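Local coordinates for protein MarR family transcriptional regulator (Staphylococcus epidermidis, PDB 5HLI) that regulates transcription as AbfR, a redox-sensing MarR-type DNA-binding protein that works as a dimer and can form a disulfide, at the interface of chains A and B. Residues are numbered along the deposited sequence; one frame, centred on the assembly and turned at random. Chains: chain A/B, MarR family transcriptional regulator.

The interface of chains A and B. Residues chain A 30, 41, 44-45, 48; chain B 13, 17, 20.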
loop_
_atom_site.group_PDB
_atom_site.type_symbol
_atom_site.label_atom_id
_atom_site.label_comp_id
_atom_site.label_asym_id
_atom_site.label_seq_id
_atom_site.Cartn_x
_atom_site.Cartn_y
_atom_site.Cartn_z
ATOM N N TYR A 30 5.593 -1.300 8.270
ATOM C CA TYR A 30 6.113 0.043 8.506
ATOM C C TYR A 30 5.341 0.742 9.618
ATOM O O TYR A 30 5.935 1.308 10.543
ATOM C CB TYR A 30 6.053 0.870 7.220
ATOM C CG TYR A 30 7.324 0.852 6.400
ATOM C CD1 TYR A 30 8.385 1.695 6.712
ATOM C CD2 TYR A 30 7.457 0.009 5.304
ATOM C CE1 TYR A 30 9.548 1.688 5.962
ATOM C CE2 TYR A 30 8.617 -0.005 4.549
ATOM C CZ TYR A 30 9.658 0.836 4.883
ATOM O OH TYR A 30 10.813 0.825 4.135
ATOM N N TYR A 41 4.115 8.342 9.574
ATOM C CA TYR A 41 4.702 8.293 8.240
ATOM C C TYR A 41 5.235 9.658 7.825
ATOM O O TYR A 41 6.357 9.772 7.320
ATOM C CB TYR A 41 3.668 7.782 7.233
ATOM C CG TYR A 41 4.048 8.030 5.792
ATOM C CD1 TYR A 41 5.183 7.447 5.243
ATOM C CD2 TYR A 41 3.267 8.840 4.978
ATOM C CE1 TYR A 41 5.533 7.668 3.926
ATOM C CE2 TYR A 41 3.605 9.066 3.657
ATOM C CZ TYR A 41 4.740 8.479 3.137
ATOM O OH TYR A 41 5.083 8.704 1.825
ATOM N N TYR A 44 8.307 10.482 9.612
ATOM C CA TYR A 44 9.360 9.651 9.036
ATOM C C TYR A 44 9.932 10.280 7.772
ATOM O O TYR A 44 11.146 10.229 7.538
ATOM C CB TYR A 44 8.791 8.260 8.751
ATOM C CG TYR A 44 9.767 7.217 8.261
ATOM C CD1 TYR A 44 11.014 7.054 8.853
ATOM C CD2 TYR A 44 9.416 6.356 7.231
ATOM C CE1 TYR A 44 11.894 6.080 8.408
ATOM C CE2 TYR A 44 10.281 5.382 6.783
ATOM C CZ TYR A 44 11.519 5.246 7.373
ATOM O OH TYR A 44 12.377 4.272 6.919
ATOM N N LEU A 45 9.073 10.884 6.943
ATOM C CA LEU A 45 9.557 11.553 5.739
ATOM C C LEU A 45 10.481 12.713 6.087
ATOM O O LEU A 45 11.501 12.922 5.421
ATOM C CB LEU A 45 8.379 12.046 4.896
ATOM C CG LEU A 45 7.497 10.997 4.216
ATOM C CD1 LEU A 45 6.418 11.681 3.395
ATOM C CD2 LEU A 45 8.331 10.078 3.343
ATOM N N LEU A 48 13.777 11.350 7.201
ATOM C CA LEU A 48 14.536 10.774 6.096
ATOM C C LEU A 48 15.315 11.841 5.333
ATOM O O LEU A 48 16.464 11.610 4.938
ATOM C CB LEU A 48 13.600 10.007 5.159
ATOM C CG LEU A 48 13.153 8.638 5.678
ATOM C CD1 LEU A 48 12.066 8.042 4.796
ATOM C CD2 LEU A 48 14.347 7.694 5.779
ATOM N N ASN B 13 15.686 -2.024 3.297
ATOM C CA ASN B 13 15.020 -0.725 3.332
ATOM C C ASN B 13 14.596 -0.279 1.940
ATOM O O ASN B 13 13.487 0.236 1.756
ATOM C CB ASN B 13 15.943 0.321 3.956
ATOM C CG ASN B 13 15.827 0.375 5.462
ATOM O OD1 ASN B 13 15.104 1.209 6.008
ATOM N ND2 ASN B 13 16.543 -0.512 6.144
ATOM N N PHE B 17 10.650 0.046 1.187
ATOM C CA PHE B 17 10.133 1.400 1.030
ATOM C C PHE B 17 9.483 1.581 -0.336
ATOM O O PHE B 17 8.484 2.299 -0.465
ATOM C CB PHE B 17 11.251 2.422 1.235
ATOM C CG PHE B 17 10.758 3.817 1.484
ATOM C CD1 PHE B 17 10.179 4.153 2.698
ATOM C CD2 PHE B 17 10.870 4.793 0.509
ATOM C CE1 PHE B 17 9.721 5.435 2.935
ATOM C CE2 PHE B 17 10.415 6.079 0.738
ATOM C CZ PHE B 17 9.839 6.401 1.953
ATOM N N TYR B 20 6.219 0.086 0.093
ATOM C CA TYR B 20 5.469 1.031 0.917
ATOM C C TYR B 20 4.848 2.131 0.060
ATOM O O TYR B 20 3.659 2.448 0.196
ATOM C CB TYR B 20 6.404 1.622 1.973
ATOM C CG TYR B 20 5.745 2.267 3.172
ATOM C CD1 TYR B 20 4.418 2.014 3.500
ATOM C CD2 TYR B 20 6.463 3.139 3.982
ATOM C CE1 TYR B 20 3.832 2.613 4.617
ATOM C CE2 TYR B 20 5.891 3.738 5.081
ATOM C CZ TYR B 20 4.580 3.475 5.397
ATOM O OH TYR B 20 4.035 4.087 6.504
HETATM O O HOH W 1 14.839 3.758 7.647
HETATM O O HOH W 2 12.793 2.421 4.820
#
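B:Tyr20 lays its phenol ring against that of A:Tyr30, the two planes only 6° apart and the centroids 4.1 Å from each other. The stack is offset: CD2 of B:Tyr20 sits over the centre of the A:Tyr30 ring, while A:Tyr30 CG lies above the rim of B:Tyr20. On the other side of the B:Tyr20 ring, A:Tyr41 meets it edge-to-face at 73°, its CD1 3.8 Å from B:Tyr20 CE2 at the hydroxyl end.

One turn back, B:Phe17 crosses A:Tyr30 at roughly a right angle. Its CG is anti to the backbone N (chi1 -163°), which sends the ring towards helix 41-52 of chain A. There CE1 comes within 3.9 Å of A:Tyr44 CE2, and CZ reaches A:Leu48 CD1. The A:Tyr30 hydroxyl lies in the plane of the phenylalanine ring, at its edge, and also 3.1 Å from the backbone N of B:Phe17; that N-H points along the helix to the B:Asn13 carbonyl O, so OH packs against its flank, a close contact and not a clear hydrogen bond.

Water closes the polar rim. Water 2 joins A:Tyr30 OH (2.6 Å), A:Tyr44 OH (2.8 Å) and the B:Asn13 amide oxygen OD1; water 1 makes a second bridge from A:Tyr44 OH to OD1. This patch and its twofold twin belong to the MarR dimer interface, where the long N-terminal helices 2-36 and 2-34 meet the partner subunit. Behind the first shell, A:Leu45 CG backs the A:Tyr41 ring. The same A:Leu48 CD1 that meets the B:Phe17 edge rests 3.7 Å above the centre of the A:Tyr44 ring, tying the two aromatics together.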